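Long-range contacts in ubiquinone biosynthesis accessory factor UbiJ (PDB 6H6N), which binds hydrophobic ubiquinone biosynthetic intermediates through its SCP2 domain and is essential for the stability of the Ubi complex in aerobic coenzyme Q biosynthesis: residues A[17-22]-A[68-73]; A[28-33]-A[121-126]; A[79-84]-A[108-113]. All coordinates share one frame; numbering follows the deposited sequence.

Contact 1: A[17-22]-A[68-73]; sequences LVTAGI and VDVLGE. With CA (calcium ion), chain G.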
# COMPACT_ATOMS: atom_id res chain seq x y z
N LEU A 17 -5.23 6.74 7.14
CA LEU A 17 -4.80 5.40 7.54
C LEU A 17 -3.74 4.85 6.56
O LEU A 17 -2.80 4.21 7.01
CB LEU A 17 -6.00 4.43 7.66
CG LEU A 17 -6.96 4.64 8.81
CD1 LEU A 17 -8.03 3.56 8.83
CD2 LEU A 17 -6.23 4.67 10.14
N VAL A 18 -3.88 5.15 5.24
CA VAL A 18 -2.91 4.79 4.20
C VAL A 18 -1.58 5.53 4.43
O VAL A 18 -0.56 4.87 4.43
CB VAL A 18 -3.44 5.03 2.76
CG1 VAL A 18 -2.37 4.71 1.72
CG2 VAL A 18 -4.68 4.19 2.50
N THR A 19 -1.59 6.86 4.64
CA THR A 19 -0.38 7.65 4.88
C THR A 19 0.30 7.28 6.17
O THR A 19 1.52 7.22 6.19
CB THR A 19 -0.58 9.19 4.77
OG1 THR A 19 -1.44 9.62 5.80
CG2 THR A 19 -1.13 9.62 3.44
N ALA A 20 -0.49 7.00 7.25
CA ALA A 20 0.09 6.58 8.54
C ALA A 20 0.79 5.23 8.36
O ALA A 20 1.91 5.05 8.86
CB ALA A 20 -1.00 6.49 9.61
N GLY A 21 0.14 4.31 7.62
CA GLY A 21 0.67 2.99 7.29
C GLY A 21 1.94 3.06 6.46
O GLY A 21 2.91 2.35 6.76
N ILE A 22 1.97 3.94 5.44
CA ILE A 22 3.17 4.13 4.61
C ILE A 22 4.30 4.73 5.46
O ILE A 22 5.45 4.31 5.34
CB ILE A 22 2.88 4.91 3.28
CG1 ILE A 22 1.97 4.08 2.36
CG2 ILE A 22 4.17 5.29 2.54
CD1 ILE A 22 1.26 4.89 1.25
N VAL A 68 11.10 9.95 8.47
CA VAL A 68 10.43 10.48 7.28
C VAL A 68 8.93 10.63 7.69
O VAL A 68 8.35 9.71 8.28
CB VAL A 68 10.62 9.66 5.95
CG1 VAL A 68 10.11 8.22 6.07
CG2 VAL A 68 9.94 10.37 4.77
N ASP A 69 8.34 11.79 7.40
CA ASP A 69 6.93 12.03 7.61
C ASP A 69 6.22 11.92 6.27
O ASP A 69 6.78 12.31 5.23
CB ASP A 69 6.67 13.39 8.28
CG ASP A 69 7.04 13.36 9.73
OD1 ASP A 69 6.21 12.92 10.53
OD2 ASP A 69 8.19 13.71 10.07
N VAL A 70 5.03 11.33 6.29
CA VAL A 70 4.20 11.12 5.10
C VAL A 70 2.90 11.90 5.27
O VAL A 70 2.21 11.75 6.28
CB VAL A 70 3.94 9.63 4.77
CG1 VAL A 70 3.09 9.50 3.51
CG2 VAL A 70 5.25 8.86 4.61
N LEU A 71 2.57 12.73 4.26
CA LEU A 71 1.32 13.51 4.26
C LEU A 71 0.55 13.27 2.97
O LEU A 71 1.13 12.88 1.95
CB LEU A 71 1.63 15.02 4.42
CG LEU A 71 2.24 15.50 5.78
CD1 LEU A 71 3.79 15.43 5.77
CD2 LEU A 71 1.97 16.96 5.98
N GLY A 72 -0.73 13.59 3.02
CA GLY A 72 -1.62 13.48 1.88
C GLY A 72 -1.79 14.78 1.13
O GLY A 72 -2.34 14.78 0.03
N GLU A 73 -1.32 15.91 1.73
CA GLU A 73 -1.42 17.27 1.18
C GLU A 73 -0.19 18.10 1.51
O GLU A 73 0.42 17.94 2.57
CB GLU A 73 -2.66 18.02 1.69
CG GLU A 73 -4.02 17.45 1.31
CD GLU A 73 -4.47 17.45 -0.14
OE1 GLU A 73 -3.67 17.82 -1.03
OE2 GLU A 73 -5.64 17.06 -0.39
CA CA G . 3.86 11.81 10.78
O HOH W 1 2.77 12.65 8.90
O HOH W 2 2.02 10.66 10.84
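T19 of helix 17-22 lies against V70 of strand 68-71, the two axes nearly antiparallel (164°) and 7.5 Å apart at their closest. T19 and V70, whose CA atoms are the nearest pair, bury most of the surface. V70 is buried and its side chain leaves the backbone toward the helix; its CB sits 3.7 Å from T19 O, and its CG1, anti to the backbone N (chi1 -179°), comes within 3.9 Å of T19 CB. The other branch, V70 CG2, turns along the helix to meet I22 CG2 at 4.3 Å. The methyl of T19 reaches past the strand end and rests 4.0 Å from G72 N, over the peptide that joins L71 to G72. T19 OG1 turns back to its own helix, in a weak hydrogen bond with P16 O.

Beside the strand, D69 OD1 binds a calcium ion at 2.6 Å. E23, one turn farther along the same helix, also binds this ion through OE1 and accepts a hydrogen bond from V70 N. A calcium-bound water donates to V70 O at 2.8 Å. The methyl contacts are thus flanked by polar ties: helix 14-31 is joined to edge strand 68-71 by hydrocarbon packing, by a carboxylate-to-backbone bond and, in this crystal, by a shared metal ion.

Contact 2: A[28-33]-A[121-126]; sequences TFLYRS and ALADLA. With CA (calcium ion), chain H; CA (calcium ion), chain F.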
# COMPACT_ATOMS: atom_id res chain seq x y z
N THR A 28 10.41 2.00 9.60
CA THR A 28 10.98 0.72 10.03
C THR A 28 12.04 0.26 9.02
O THR A 28 13.11 -0.20 9.41
CB THR A 28 9.88 -0.34 10.24
OG1 THR A 28 8.84 0.22 11.03
CG2 THR A 28 10.43 -1.63 10.89
N PHE A 29 11.74 0.39 7.73
CA PHE A 29 12.61 -0.06 6.65
C PHE A 29 13.86 0.78 6.46
O PHE A 29 14.95 0.21 6.25
CB PHE A 29 11.81 -0.17 5.34
CG PHE A 29 12.57 -0.74 4.16
CD1 PHE A 29 13.14 -2.01 4.22
CD2 PHE A 29 12.66 -0.03 2.96
CE1 PHE A 29 13.84 -2.54 3.12
CE2 PHE A 29 13.35 -0.57 1.86
CZ PHE A 29 13.93 -1.81 1.95
N LEU A 30 13.73 2.12 6.50
CA LEU A 30 14.84 3.04 6.21
C LEU A 30 15.50 3.70 7.40
O LEU A 30 16.68 4.00 7.31
CB LEU A 30 14.37 4.13 5.23
CG LEU A 30 13.67 3.62 3.94
CD1 LEU A 30 13.03 4.75 3.21
CD2 LEU A 30 14.68 2.85 3.00
N TYR A 31 14.75 3.95 8.48
CA TYR A 31 15.26 4.70 9.62
C TYR A 31 15.64 3.91 10.87
O TYR A 31 16.24 4.49 11.77
CB TYR A 31 14.26 5.79 10.00
CG TYR A 31 14.37 7.01 9.13
CD1 TYR A 31 13.76 7.06 7.88
CD2 TYR A 31 15.15 8.10 9.51
CE1 TYR A 31 13.93 8.16 7.03
CE2 TYR A 31 15.27 9.22 8.70
CZ TYR A 31 14.66 9.24 7.46
OH TYR A 31 14.76 10.36 6.66
N ARG A 32 15.33 2.61 10.94
CA ARG A 32 15.67 1.82 12.13
C ARG A 32 17.18 1.58 12.27
O ARG A 32 17.73 1.68 13.36
CB ARG A 32 14.88 0.50 12.17
CG ARG A 32 14.87 -0.16 13.55
CD ARG A 32 14.01 -1.42 13.57
NE ARG A 32 13.95 -2.01 14.91
CZ ARG A 32 13.03 -1.71 15.82
NH1 ARG A 32 13.07 -2.27 17.02
NH2 ARG A 32 12.07 -0.83 15.54
N SER A 33 17.85 1.30 11.16
CA SER A 33 19.27 1.02 11.18
C SER A 33 20.18 2.26 11.15
O SER A 33 20.23 2.98 10.15
CB SER A 33 19.64 0.04 10.07
OG SER A 33 21.03 -0.22 10.13
N ALA A 121 18.80 4.78 -4.03
CA ALA A 121 20.09 4.32 -3.50
C ALA A 121 19.97 3.94 -2.02
O ALA A 121 20.55 2.95 -1.62
CB ALA A 121 21.15 5.39 -3.68
N LEU A 122 19.16 4.68 -1.23
CA LEU A 122 18.90 4.41 0.19
C LEU A 122 18.15 3.08 0.36
O LEU A 122 18.58 2.24 1.14
CB LEU A 122 18.11 5.58 0.86
CG LEU A 122 17.56 5.35 2.30
CD1 LEU A 122 18.65 5.04 3.29
CD2 LEU A 122 16.77 6.54 2.80
N ALA A 123 17.02 2.90 -0.38
CA ALA A 123 16.19 1.70 -0.34
C ALA A 123 16.99 0.47 -0.73
O ALA A 123 16.79 -0.58 -0.12
CB ALA A 123 14.97 1.86 -1.26
N ASP A 124 17.91 0.62 -1.71
CA ASP A 124 18.79 -0.45 -2.17
C ASP A 124 19.79 -0.85 -1.06
O ASP A 124 19.99 -2.03 -0.79
CB ASP A 124 19.51 -0.05 -3.47
CG ASP A 124 20.23 -1.18 -4.19
OD1 ASP A 124 20.00 -2.36 -3.83
OD2 ASP A 124 21.02 -0.89 -5.13
N LEU A 125 20.36 0.13 -0.38
CA LEU A 125 21.26 -0.14 0.74
C LEU A 125 20.50 -0.68 1.98
O LEU A 125 21.11 -1.38 2.79
CB LEU A 125 22.06 1.11 1.10
CG LEU A 125 23.13 1.50 0.10
CD1 LEU A 125 23.57 2.92 0.33
CD2 LEU A 125 24.32 0.57 0.20
N ALA A 126 19.19 -0.35 2.11
CA ALA A 126 18.34 -0.81 3.22
C ALA A 126 18.07 -2.31 3.13
O ALA A 126 17.84 -2.97 4.15
CB ALA A 126 17.03 -0.03 3.25
CA CA H . 17.90 -3.78 -4.24
CA CA F . 17.69 -3.74 6.32
O HOH W 3 15.68 -2.40 6.27
O HOH W 4 18.47 -1.69 7.21
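In this SCP2-family fold the end of the long helix 14-31 meets the last helix, 113-128, and F29 and L30 touch L122, A123 and A126 at that junction. A126 lies at the centre, its CB directed at the other helix. This methyl sits over one face of the F29 ring, 4.0 Å from the centroid and 18° off the ring normal, a CH-pi contact displaced toward the rim near CZ. The ring gets there because CG of F29 is anti to the backbone N (chi1 -175°), which carries the phenyl outward across the gap; its CE2 also approaches A123 CB, at 4.3 Å. L30 supplies the second arm. Its CD2 touches A126 CB at 3.7 Å and L122 CG at 3.9 Å, and lies over the backbone at A123 CA, while the L30 and L122 side chains cross obliquely. The small alanines let the helix backbone come close to the phenyl ring and the leucine methyl. L36 also packs on A126, and A39 and R40 of helix 37-41 on L122; L17 of the second subunit also packs on F29.

Polar ties run beside this apolar patch. L30 O accepts a hydrogen bond from R40 NH1, and S33 OG bonds to D129 OD2. A calcium ion bound by A126 O, with D129 O and A131 O also among its ligands, holds a water that donates to F29 O at 2.7 Å.

Contact 3: A[79-84]-A[108-113]; sequences DCTVIA and EVQGDI. With CA (calcium ion), chain D.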
# COMPACT_ATOMS: atom_id res chain seq x y z
N ASP A 79 10.72 19.38 -3.68
CA ASP A 79 12.06 19.44 -4.27
C ASP A 79 12.19 18.48 -5.45
O ASP A 79 13.00 18.69 -6.34
CB ASP A 79 13.10 19.13 -3.21
CG ASP A 79 13.07 20.14 -2.08
OD1 ASP A 79 13.29 21.35 -2.35
OD2 ASP A 79 12.83 19.73 -0.92
N CYS A 80 11.32 17.46 -5.48
CA CYS A 80 11.24 16.46 -6.52
C CYS A 80 9.82 15.94 -6.55
O CYS A 80 9.19 15.79 -5.49
CB CYS A 80 12.24 15.34 -6.26
SG CYS A 80 12.30 14.07 -7.55
N THR A 81 9.30 15.72 -7.76
CA THR A 81 7.97 15.15 -8.00
C THR A 81 8.13 13.98 -8.97
O THR A 81 8.77 14.14 -10.03
CB THR A 81 6.92 16.18 -8.46
OG1 THR A 81 6.84 17.23 -7.50
CG2 THR A 81 5.52 15.56 -8.65
N VAL A 82 7.62 12.80 -8.57
CA VAL A 82 7.67 11.58 -9.34
C VAL A 82 6.24 11.13 -9.68
O VAL A 82 5.34 11.21 -8.82
CB VAL A 82 8.55 10.45 -8.71
CG1 VAL A 82 9.99 10.92 -8.47
CG2 VAL A 82 7.95 9.90 -7.42
N ILE A 83 6.03 10.76 -10.96
CA ILE A 83 4.75 10.29 -11.49
C ILE A 83 4.98 8.93 -12.12
O ILE A 83 5.85 8.77 -12.99
CB ILE A 83 4.08 11.30 -12.46
CG1 ILE A 83 4.03 12.72 -11.84
CG2 ILE A 83 2.65 10.83 -12.87
CD1 ILE A 83 4.60 13.81 -12.68
N ALA A 84 4.27 7.94 -11.61
CA ALA A 84 4.35 6.56 -12.06
C ALA A 84 3.19 5.73 -11.57
O ALA A 84 2.60 6.04 -10.53
CB ALA A 84 5.63 5.93 -11.54
N GLU A 108 8.21 9.42 -14.44
CA GLU A 108 8.34 10.82 -14.86
C GLU A 108 8.87 11.60 -13.66
O GLU A 108 8.34 11.48 -12.55
CB GLU A 108 6.99 11.41 -15.26
CG GLU A 108 6.32 10.85 -16.50
CD GLU A 108 4.94 11.46 -16.69
OE1 GLU A 108 4.84 12.71 -16.67
OE2 GLU A 108 3.95 10.70 -16.86
N VAL A 109 9.92 12.38 -13.89
CA VAL A 109 10.57 13.16 -12.84
C VAL A 109 10.55 14.66 -13.15
O VAL A 109 11.00 15.09 -14.21
CB VAL A 109 12.02 12.67 -12.52
CG1 VAL A 109 12.54 13.32 -11.25
CG2 VAL A 109 12.08 11.16 -12.36
N GLN A 110 10.06 15.44 -12.18
CA GLN A 110 10.06 16.90 -12.19
C GLN A 110 10.89 17.34 -10.96
O GLN A 110 10.91 16.65 -9.93
CB GLN A 110 8.62 17.45 -12.08
CG GLN A 110 7.83 17.33 -13.37
CD GLN A 110 6.32 17.34 -13.15
OE1 GLN A 110 5.81 17.67 -12.08
NE2 GLN A 110 5.58 16.97 -14.19
N GLY A 111 11.61 18.43 -11.12
CA GLY A 111 12.47 18.98 -10.09
C GLY A 111 13.84 18.34 -10.06
O GLY A 111 14.40 18.01 -11.11
N ASP A 112 14.37 18.16 -8.86
CA ASP A 112 15.71 17.63 -8.63
C ASP A 112 15.72 16.10 -8.67
O ASP A 112 15.31 15.46 -7.71
CB ASP A 112 16.30 18.17 -7.32
CG ASP A 112 17.74 17.75 -7.04
OD1 ASP A 112 18.44 17.33 -8.00
OD2 ASP A 112 18.16 17.86 -5.88
N ILE A 113 16.22 15.54 -9.78
CA ILE A 113 16.36 14.11 -10.05
C ILE A 113 17.25 13.42 -8.99
O ILE A 113 17.05 12.24 -8.72
CB ILE A 113 16.85 13.84 -11.53
CG1 ILE A 113 16.74 12.35 -11.91
CG2 ILE A 113 18.27 14.37 -11.81
CD1 ILE A 113 16.96 12.03 -13.37
CA CA D . 13.13 22.05 -0.10
O HOH W 5 4.92 8.03 -15.63
O HOH W 6 12.54 21.47 1.97
O HOH W 7 10.87 22.37 -0.25
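I83 and E108 form one of the hydrogen-bonded pairs of an antiparallel ladder that joins strand 80-84 to the edge strand 108-111, with axes 4.7 Å apart. The I83 side chain runs along the face it shares with E108 and Q110. Its CB packs on E108 CB at 4.0 Å; CG2, anti to the backbone N, faces the E108 carboxylate, 4.2 Å from OE2. CG1, anti to the carbonyl carbon (chi1 -50°), carries CD1 to a place where it meets both neighbours, 3.6 Å from Q110 NE2 and 4.1 Å from E108 OE1, so the carboxylate touches both branches of the isoleucine. The Q110 amide thus spans two residues of strand 80-84, its OE1 standing 4.0 Å from T81 CG2. K53 adds packing beside I83 and E108.

V82 and V109 occupy the other face, together with the thiol of C80. C80 SG lies 3.8 Å from V109 CG1; V116 and V115 of helix 113-128 pack on V82 and C80, respectively, and I102 of helix 95-104 on V109.

The backbone bonds are of ordinary length and mostly straight, such as Q110 N to T81 O at 2.8 Å and 173°. V82 CA makes a CA-H...O contact with E108 O. G111 has a positive phi, and its CA packs close to D79 O. The chain turns here, and D112 N donates to D79 O; D112 then caps helix 113-128, OD1 accepting from Q114 N. D79 binds a calcium ion through both carboxylate oxygens, while OD2 also accepts from V47 N. Backbone pairing therefore holds the edge strand, one face is packed with V82, V109 and C80 against two helices, and the other carries polar ends above hydrocarbon.

Contacts 1 and 3 sit at the two outermost strands of the mixed five-stranded sheet, 68-71 and 108-111, with centres about 18 Å apart; contact 1 closes before contact 3 opens. Contacts 1 and 2 both use helix 14-31, their segments alternate along the chain, and they touch where Y31 packs on V68, although their centres are about 17 Å apart. Contact 2 spans residues 28 to 126 and so encloses contact 3, whose strand 108-111 leads straight into helix 113-128; their centres lie about 20 Å apart, on opposite sides of the chain's centre. Together they fasten the first and last long helices and both sheet edges into one SCP2 domain, the lipid-binding part of UbiJ.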